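Local coordinates for acyl-CoA synthetase (AMP-forming)/AMP-acid ligase II-like protein (Dyadobacter fermentans, PDB 4GS5) that probably works as an ATP-dependent, AMP-forming acid-activating ligase, possibly joining medium-chain fatty acids to coenzyme A, at residues M132-I137 with M166-L171; A113-G118 with V127-M132; G92-V97 with E183-V188. All coordinates share one frame; numbering follows the deposited sequence.

Overall arrangement
All three contacts are sparse and mainly apolar, and none has a hydrogen bond running between its two segments. Interaction 3, which joins helix 90-102 to the loop before strand 187-192, is the most enclosed: two of its three touching residues are buried and none is exposed, whereas interaction 2 includes exposed residues and interaction 1 is half buried. The neighbouring interactions 1 and 2 share M132 and helix 131-139, which packs against a second helix in interaction 1 and has the 113-118 loop beside its start in interaction 2. A selenomethionine carries the key touch in interactions 2 and 3, whereas interaction 1 pairs branched aliphatic groups. Interactions 2 and 3 meet where A128 CB lies 3.7 Å from M95 SE.

Interaction 1: residues M132-I137 with M166-L171; sequences MQLQSI and MQISDL. With EDO (1,2-ethanediol), chain B.
L134 and I168 make the apolar contact that joins helix 131-139 to helix 162-169. The two side chains cross obliquely, and it is one branch of the leucine, CD2, that does the touching: it lies 3.8 Å from I168 CG1 and equally near I168 CD1, so it rests along the longer arm of the isoleucine. L134 CG stands anti to the backbone N (chi1 178°), which carries the isobutyl group out from its helix toward the other. The summed buried surface is 137 Å², and the CA atoms of L134 and I168 are 9.1 Å apart. L134 also meets M129 of strand 126-129 and V147.

Polar side chains border this pair loosely. Q167 OE1 comes within 4.2 Å of Q135 CG, but Q135 was modelled in two conformers, so that approach is tentative; Q167 further touches L138 and E139 of the facing helix.

No hydrogen bond runs between the two segments. M132 O is gripped twice, by S136 N at 3.0 Å and by S136 OG at 3.1 Å, and these donors arrive from opposite faces of the carbonyl plane. M132 N, in the first turn, donates to O2 of a 1,2-ethanediol, probably from the crystallisation liquor, at 3.1 Å with an N-H...O angle of 158°. Q133 NE2 ties the helix to T112 O and C84 O.

Each helix follows a strand, 126-129 and 153-155 respectively, and these strands run parallel side by side. Neighbouring helices packed beside such a sheet are characteristic of the alpha/beta N-terminal domain of AMP-forming acyl-CoA synthetases.

Interaction 2: residues A113-G118 with V127-M132; sequences ANPLAG and VAMVPM. With EDO (1,2-ethanediol), chain B.
The P115 ring meets M129 at its CG corner, where the selenomethionine methyl CE stops 3.9 Å away; the two side chains cross at about a right angle. A second proline ring, P131, has C2 of the 1,2-ethanediol lying over one face, 3.3 Å from P131 CD. The third flat group is the N114 amide: its OD1 takes L116 N in the carbonyl plane at 3.0 Å (C=O...N angle 152°). That bond makes an Asx turn, superposed on a type I beta turn from N114 to A117 that A117 N closes on N114 O.

The loop after strand 105-109 thus lies against the strand-to-helix junction of 126-129 and 131-139, part of the alpha/beta core of this ligase family. L82 and I137 also border P115. M129 holds CG between its backbone N and carbonyl carbon (chi1 66°), and a further bend at chi3 brings CE to the proline. V130 occupies the N-cap position, and P131 begins the helix. An alanine in place of P131 would lose ring atoms CG and CD, which would probably open a gap beside the ethanediol and let the first helical turn flex more. A113 O lies 4.1 Å from M132 O.

Interaction 3: residues G92-V97 with E183-V188; sequences GLMMLV and ETVSHV
M94 and V185 form a buried apolar contact between a helix and a loop: helix 90-102 sets one selenomethionine against the tight bend that precedes strand 187-192. The touch is narrow. M94 SE, the selenium standing in for methionine sulfur, lies 3.8 Å from V185 CG1, and the two side chains cross at about a right angle. Further back along the same side chain, M94 CG lies 4.4 Å from S186 CB. The selenomethionine thus touches the valine with its selenium and passes more loosely by the serine with its inner methylene. The area buried by both segments is 99 Å², and the closest CA atoms, those of M94 and S186, are 7.8 Å apart.

M94 reaches this position by folding: chi2 of -67° bends the chain and places SE beside the valine. On the other side, the rotamer of V185 turns CG1 to the selenium.

The loop has a recognisable shape. V185 has a positive phi, with phi/psi of 67/-67°, and S186 N makes a weak bond to T184 O at 2.7 Å, the pattern of a classic gamma turn centred on V185. E183 ends the Tyr-Gly-x-Thr-Glu signature that begins at Y179; in relatives of this adenylate-forming family that signature lines the nucleotide site, so the bend probably lies close to it here.

Helix 59-72 borders the contact, its L62 touching both M94 and V185 and its S65 touching S186. R98, one turn on in helix 90-102, packs against S186 and H187. A 1,2-ethanediol, probably from the crystallisation liquor, lies about 3 Å from the nearest side-chain atom of S186.

Interaction 1: residues M132-I137 with M166-L171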
loop_
_atom_site.group_PDB
_atom_site.type_symbol
_atom_site.label_atom_id
_atom_site.label_comp_id
_atom_site.label_asym_id
_atom_site.label_seq_id
_atom_site.Cartn_x
_atom_site.Cartn_y
_atom_site.Cartn_z
HETATM N N MSE A 132 -13.043 -1.325 1.338
HETATM C CA MSE A 132 -14.244 -2.078 1.627
HETATM C C MSE A 132 -15.406 -1.178 2.047
HETATM O O MSE A 132 -16.574 -1.491 1.795
HETATM C CB MSE A 132 -13.982 -3.106 2.723
HETATM C CG MSE A 132 -14.926 -4.250 2.656
HETATM SE SE MSE A 132 -14.316 -5.725 3.738
HETATM C CE MSE A 132 -13.125 -6.623 2.482
ATOM N N GLN A 133 -15.098 -0.071 2.706
ATOM C CA GLN A 133 -16.165 0.855 3.084
ATOM C C GLN A 133 -16.808 1.505 1.867
ATOM O O GLN A 133 -18.025 1.707 1.832
ATOM C CB GLN A 133 -15.676 1.914 4.068
ATOM C CG GLN A 133 -15.524 1.374 5.495
ATOM C CD GLN A 133 -14.879 2.388 6.414
ATOM O OE1 GLN A 133 -13.863 2.990 6.069
ATOM N NE2 GLN A 133 -15.468 2.591 7.584
ATOM N N LEU A 134 -15.998 1.837 0.861
ATOM C CA LEU A 134 -16.566 2.451 -0.331
ATOM C C LEU A 134 -17.355 1.413 -1.119
ATOM O O LEU A 134 -18.404 1.700 -1.686
ATOM C CB LEU A 134 -15.474 3.053 -1.215
ATOM C CG LEU A 134 -15.942 3.696 -2.518
ATOM C CD1 LEU A 134 -16.955 4.795 -2.215
ATOM C CD2 LEU A 134 -14.733 4.249 -3.281
ATOM N N GLN A 135 -16.851 0.192 -1.164
ATOM C CA GLN A 135 -17.542 -0.864 -1.893
ATOM C C GLN A 135 -18.894 -1.149 -1.244
ATOM O O GLN A 135 -19.864 -1.456 -1.932
ATOM C CB GLN A 135 -16.693 -2.136 -1.946
ATOM C CG GLN A 135 -17.076 -3.101 -3.083
ATOM C CD GLN A 135 -18.153 -4.094 -2.692
ATOM O OE1 GLN A 135 -18.488 -4.237 -1.518
ATOM N NE2 GLN A 135 -18.690 -4.805 -3.683
ATOM N N SER A 136 -18.944 -1.054 0.089
ATOM C CA SER A 136 -20.176 -1.328 0.842
ATOM C C SER A 136 -21.230 -0.282 0.526
ATOM O O SER A 136 -22.392 -0.604 0.316
ATOM C CB SER A 136 -19.924 -1.317 2.355
ATOM O OG SER A 136 -19.340 -2.525 2.800
ATOM N N ILE A 137 -20.815 0.976 0.528
ATOM C CA ILE A 137 -21.698 2.069 0.157
ATOM C C ILE A 137 -22.268 1.850 -1.244
ATOM O O ILE A 137 -23.455 2.043 -1.472
ATOM C CB ILE A 137 -20.961 3.411 0.184
ATOM C CG1 ILE A 137 -20.677 3.830 1.627
ATOM C CG2 ILE A 137 -21.766 4.473 -0.565
ATOM C CD1 ILE A 137 -19.736 5.019 1.737
HETATM N N MSE A 166 -12.956 -0.533 -11.269
HETATM C CA MSE A 166 -13.890 -0.258 -12.368
HETATM C C MSE A 166 -15.082 0.606 -11.944
HETATM O O MSE A 166 -15.513 1.484 -12.698
HETATM C CB MSE A 166 -14.388 -1.559 -13.011
HETATM C CG MSE A 166 -13.328 -2.313 -13.803
HETATM SE SE MSE A 166 -12.868 -1.442 -15.479
HETATM C CE MSE A 166 -10.957 -1.819 -15.528
ATOM N N GLN A 167 -15.621 0.350 -10.755
ATOM C CA GLN A 167 -16.695 1.171 -10.177
ATOM C C GLN A 167 -16.272 2.614 -9.886
ATOM O O GLN A 167 -17.032 3.560 -10.124
ATOM C CB GLN A 167 -17.203 0.553 -8.871
ATOM C CG GLN A 167 -18.213 -0.574 -9.055
ATOM C CD GLN A 167 -18.652 -1.181 -7.729
ATOM O OE1 GLN A 167 -17.857 -1.799 -7.022
ATOM N NE2 GLN A 167 -19.920 -1.003 -7.390
ATOM N N ILE A 168 -15.071 2.772 -9.344
ATOM C CA ILE A 168 -14.544 4.089 -9.026
ATOM C C ILE A 168 -14.328 4.907 -10.294
ATOM O O ILE A 168 -14.598 6.107 -10.304
ATOM C CB ILE A 168 -13.251 3.994 -8.215
ATOM C CG1 ILE A 168 -13.571 3.530 -6.790
ATOM C CG2 ILE A 168 -12.540 5.346 -8.187
ATOM C CD1 ILE A 168 -12.368 3.067 -6.004
ATOM N N SER A 169 -13.878 4.250 -11.367
ATOM C CA SER A 169 -13.654 4.913 -12.650
ATOM C C SER A 169 -14.904 5.588 -13.174
ATOM O O SER A 169 -14.824 6.544 -13.939
ATOM C CB SER A 169 -13.181 3.919 -13.716
ATOM O OG SER A 169 -11.856 3.503 -13.458
ATOM N N ASP A 170 -16.064 5.074 -12.789
ATOM C CA ASP A 170 -17.310 5.637 -13.281
ATOM C C ASP A 170 -17.987 6.662 -12.369
ATOM O O ASP A 170 -19.072 7.156 -12.694
ATOM C CB ASP A 170 -18.290 4.532 -13.663
ATOM C CG ASP A 170 -18.540 4.498 -15.146
ATOM O OD1 ASP A 170 -19.491 5.170 -15.609
ATOM O OD2 ASP A 170 -17.756 3.829 -15.856
ATOM N N LEU A 171 -17.349 6.983 -11.243
ATOM C CA LEU A 171 -17.892 7.966 -10.310
ATOM C C LEU A 171 -17.483 9.380 -10.707
ATOM O O LEU A 171 -16.315 9.645 -10.926
ATOM C CB LEU A 171 -17.420 7.682 -8.881
ATOM C CG LEU A 171 -17.846 6.364 -8.238
ATOM C CD1 LEU A 171 -17.210 6.215 -6.841
ATOM C CD2 LEU A 171 -19.357 6.297 -8.155
HETATM C C1 EDO B . -9.582 -4.285 1.438
HETATM O O1 EDO B . -10.736 -4.568 0.636
HETATM C C2 EDO B . -9.597 -2.838 1.933
HETATM O O2 EDO B . -10.680 -2.583 2.839
#

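Interaction 2: residues A113-G118 with V127-M132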
loop_
_atom_site.group_PDB
_atom_site.type_symbol
_atom_site.label_atom_id
_atom_site.label_comp_id
_atom_site.label_asym_id
_atom_site.label_seq_id
_atom_site.Cartn_x
_atom_site.Cartn_y
_atom_site.Cartn_z
ATOM N N ALA A 113 -18.885 -0.831 8.358
ATOM C CA ALA A 113 -18.598 -1.141 6.957
ATOM C C ALA A 113 -19.225 -0.114 6.025
ATOM O O ALA A 113 -18.713 0.154 4.932
ATOM C CB ALA A 113 -19.098 -2.534 6.608
ATOM N N ASN A 114 -20.344 0.454 6.457
ATOM C CA ASN A 114 -21.040 1.445 5.648
ATOM C C ASN A 114 -21.258 2.735 6.419
ATOM O O ASN A 114 -22.241 2.866 7.150
ATOM C CB ASN A 114 -22.378 0.900 5.143
ATOM C CG ASN A 114 -22.999 1.787 4.069
ATOM O OD1 ASN A 114 -22.860 3.019 4.099
ATOM N ND2 ASN A 114 -23.680 1.159 3.108
ATOM N N PRO A 115 -20.333 3.688 6.256
ATOM C CA PRO A 115 -20.363 4.974 6.961
ATOM C C PRO A 115 -21.581 5.846 6.636
ATOM O O PRO A 115 -21.880 6.751 7.413
ATOM C CB PRO A 115 -19.080 5.665 6.488
ATOM C CG PRO A 115 -18.655 4.920 5.277
ATOM C CD PRO A 115 -19.113 3.525 5.450
ATOM N N LEU A 116 -22.257 5.595 5.519
ATOM C CA LEU A 116 -23.418 6.397 5.143
ATOM C C LEU A 116 -24.721 5.766 5.602
ATOM O O LEU A 116 -25.775 6.405 5.583
ATOM C CB LEU A 116 -23.470 6.603 3.627
ATOM C CG LEU A 116 -22.467 7.575 3.007
ATOM C CD1 LEU A 116 -22.851 7.831 1.552
ATOM C CD2 LEU A 116 -22.413 8.883 3.786
ATOM N N ALA A 117 -24.644 4.511 6.023
ATOM C CA ALA A 117 -25.850 3.734 6.299
ATOM C C ALA A 117 -26.719 4.358 7.378
ATOM O O ALA A 117 -27.946 4.362 7.266
ATOM C CB ALA A 117 -25.498 2.294 6.666
ATOM N N GLY A 118 -26.087 4.886 8.420
ATOM C CA GLY A 118 -26.828 5.384 9.568
ATOM C C GLY A 118 -27.316 6.820 9.490
ATOM O O GLY A 118 -28.187 7.230 10.253
ATOM N N VAL A 127 -13.875 12.650 2.879
ATOM C CA VAL A 127 -13.912 11.500 3.775
ATOM C C VAL A 127 -12.723 10.601 3.505
ATOM O O VAL A 127 -12.352 10.398 2.338
ATOM C CB VAL A 127 -15.203 10.692 3.615
ATOM C CG1 VAL A 127 -15.347 10.207 2.181
ATOM C CG2 VAL A 127 -15.219 9.507 4.604
ATOM N N ALA A 128 -12.120 10.062 4.569
ATOM C CA ALA A 128 -11.084 9.043 4.379
ATOM C C ALA A 128 -11.668 7.714 4.813
ATOM O O ALA A 128 -12.356 7.642 5.826
ATOM C CB ALA A 128 -9.830 9.371 5.177
HETATM N N MSE A 129 -11.423 6.661 4.046
HETATM C CA MSE A 129 -11.995 5.377 4.391
HETATM C C MSE A 129 -11.181 4.250 3.789
HETATM O O MSE A 129 -10.225 4.498 3.057
HETATM C CB MSE A 129 -13.465 5.311 3.956
HETATM C CG MSE A 129 -13.708 5.338 2.460
HETATM SE SE MSE A 129 -15.645 5.339 2.034
HETATM C CE MSE A 129 -16.191 6.887 3.049
ATOM N N VAL A 130 -11.518 3.011 4.147
ATOM C CA VAL A 130 -10.857 1.868 3.537
ATOM C C VAL A 130 -11.697 1.434 2.349
ATOM O O VAL A 130 -12.880 1.766 2.276
ATOM C CB VAL A 130 -10.612 0.681 4.512
ATOM C CG1 VAL A 130 -9.667 1.109 5.639
ATOM C CG2 VAL A 130 -11.928 0.130 5.060
ATOM N N PRO A 131 -11.077 0.729 1.395
ATOM C CA PRO A 131 -11.744 0.363 0.141
ATOM C C PRO A 131 -13.036 -0.413 0.365
ATOM O O PRO A 131 -14.015 -0.180 -0.347
ATOM C CB PRO A 131 -10.708 -0.539 -0.551
ATOM C CG PRO A 131 -9.390 0.014 -0.073
ATOM C CD PRO A 131 -9.641 0.399 1.378
HETATM N N MSE A 132 -13.043 -1.325 1.338
HETATM C CA MSE A 132 -14.244 -2.078 1.627
HETATM C C MSE A 132 -15.406 -1.178 2.047
HETATM O O MSE A 132 -16.574 -1.491 1.795
HETATM C CB MSE A 132 -13.982 -3.106 2.723
HETATM C CG MSE A 132 -14.926 -4.250 2.656
HETATM SE SE MSE A 132 -14.316 -5.725 3.738
HETATM C CE MSE A 132 -13.125 -6.623 2.482
HETATM C C1 EDO B . -9.582 -4.285 1.438
HETATM O O1 EDO B . -10.736 -4.568 0.636
HETATM C C2 EDO B . -9.597 -2.838 1.933
HETATM O O2 EDO B . -10.680 -2.583 2.839
#

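Interaction 3: residues G92-V97 with E183-V188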
loop_
_atom_site.group_PDB
_atom_site.type_symbol
_atom_site.label_atom_id
_atom_site.label_comp_id
_atom_site.label_asym_id
_atom_site.label_seq_id
_atom_site.Cartn_x
_atom_site.Cartn_y
_atom_site.Cartn_z
ATOM N N GLY A 92 -7.846 6.930 12.250
ATOM C CA GLY A 92 -8.931 7.791 12.673
ATOM C C GLY A 92 -8.432 9.044 13.357
ATOM O O GLY A 92 -8.930 10.134 13.095
ATOM N N LEU A 93 -7.465 8.899 14.258
ATOM C CA LEU A 93 -6.906 10.064 14.938
ATOM C C LEU A 93 -6.341 11.099 13.948
ATOM O O LEU A 93 -6.435 12.295 14.190
ATOM C CB LEU A 93 -5.864 9.642 15.976
ATOM C CG LEU A 93 -6.475 8.786 17.095
ATOM C CD1 LEU A 93 -5.434 8.420 18.137
ATOM C CD2 LEU A 93 -7.625 9.547 17.734
HETATM N N MSE A 94 -5.781 10.658 12.823
HETATM C CA MSE A 94 -5.277 11.632 11.848
HETATM C C MSE A 94 -6.390 12.526 11.279
HETATM O O MSE A 94 -6.151 13.682 10.922
HETATM C CB MSE A 94 -4.455 10.975 10.729
HETATM C CG MSE A 94 -2.995 10.723 11.114
HETATM SE SE MSE A 94 -1.917 12.356 11.389
HETATM C CE MSE A 94 -2.856 13.571 10.211
HETATM N N MSE A 95 -7.610 12.011 11.204
HETATM C CA MSE A 95 -8.712 12.844 10.725
HETATM C C MSE A 95 -8.974 13.991 11.705
HETATM O O MSE A 95 -9.339 15.109 11.289
HETATM C CB MSE A 95 -9.978 12.008 10.521
HETATM C CG MSE A 95 -9.907 11.067 9.329
HETATM SE SE MSE A 95 -9.755 12.056 7.663
HETATM C CE MSE A 95 -11.483 12.942 7.672
ATOM N N LEU A 96 -8.778 13.720 13.001
ATOM C CA LEU A 96 -8.973 14.744 14.038
ATOM C C LEU A 96 -7.902 15.823 13.969
ATOM O O LEU A 96 -8.195 17.012 14.086
ATOM C CB LEU A 96 -8.960 14.115 15.433
ATOM C CG LEU A 96 -9.948 12.968 15.659
ATOM C CD1 LEU A 96 -9.857 12.493 17.100
ATOM C CD2 LEU A 96 -11.359 13.420 15.322
ATOM N N VAL A 97 -6.654 15.391 13.795
ATOM C CA VAL A 97 -5.524 16.302 13.656
ATOM C C VAL A 97 -5.707 17.228 12.466
ATOM O O VAL A 97 -5.561 18.450 12.595
ATOM C CB VAL A 97 -4.190 15.532 13.501
ATOM C CG1 VAL A 97 -3.058 16.492 13.128
ATOM C CG2 VAL A 97 -3.865 14.781 14.793
ATOM N N GLU A 183 5.630 4.442 9.952
ATOM C CA GLU A 183 6.876 5.216 10.086
ATOM C C GLU A 183 6.825 6.599 9.421
ATOM O O GLU A 183 7.673 7.452 9.669
ATOM C CB GLU A 183 8.083 4.428 9.563
ATOM C CG GLU A 183 8.754 3.536 10.598
ATOM C CD GLU A 183 10.208 3.225 10.249
ATOM O OE1 GLU A 183 11.119 3.786 10.902
ATOM O OE2 GLU A 183 10.441 2.421 9.322
ATOM N N THR A 184 5.839 6.820 8.565
ATOM C CA THR A 184 5.674 8.136 7.952
ATOM C C THR A 184 4.423 8.814 8.499
ATOM O O THR A 184 3.933 9.794 7.931
ATOM C CB THR A 184 5.668 8.077 6.383
ATOM O OG1 THR A 184 4.594 7.252 5.911
ATOM C CG2 THR A 184 7.009 7.529 5.852
ATOM N N VAL A 185 3.957 8.284 9.634
ATOM C CA VAL A 185 2.700 8.663 10.279
ATOM C C VAL A 185 1.502 8.247 9.435
ATOM O O VAL A 185 0.725 7.369 9.830
ATOM C CB VAL A 185 2.623 10.170 10.592
ATOM C CG1 VAL A 185 1.398 10.460 11.451
ATOM C CG2 VAL A 185 3.882 10.622 11.294
ATOM N N SER A 186 1.374 8.882 8.274
ATOM C CA SER A 186 0.307 8.601 7.325
ATOM C C SER A 186 0.895 8.559 5.904
ATOM O O SER A 186 1.991 8.037 5.675
ATOM C CB SER A 186 -0.768 9.694 7.422
ATOM O OG SER A 186 -2.027 9.244 6.954
ATOM N N HIS A 187 0.185 9.139 4.949
ATOM C CA HIS A 187 0.599 9.036 3.556
ATOM C C HIS A 187 1.816 9.922 3.211
ATOM O O HIS A 187 2.046 10.960 3.851
ATOM C CB HIS A 187 -0.606 9.311 2.632
ATOM C CG HIS A 187 -1.275 10.638 2.865
ATOM N ND1 HIS A 187 -2.482 10.974 2.294
ATOM C CD2 HIS A 187 -0.890 11.717 3.590
ATOM C CE1 HIS A 187 -2.811 12.205 2.648
ATOM N NE2 HIS A 187 -1.867 12.673 3.441
ATOM N N VAL A 188 2.608 9.496 2.222
ATOM C CA VAL A 188 3.672 10.328 1.657
ATOM C C VAL A 188 3.452 10.534 0.160
ATOM O O VAL A 188 4.185 11.295 -0.491
ATOM C CB VAL A 188 5.072 9.721 1.877
ATOM C CG1 VAL A 188 5.340 9.552 3.361
ATOM C CG2 VAL A 188 5.217 8.379 1.128
#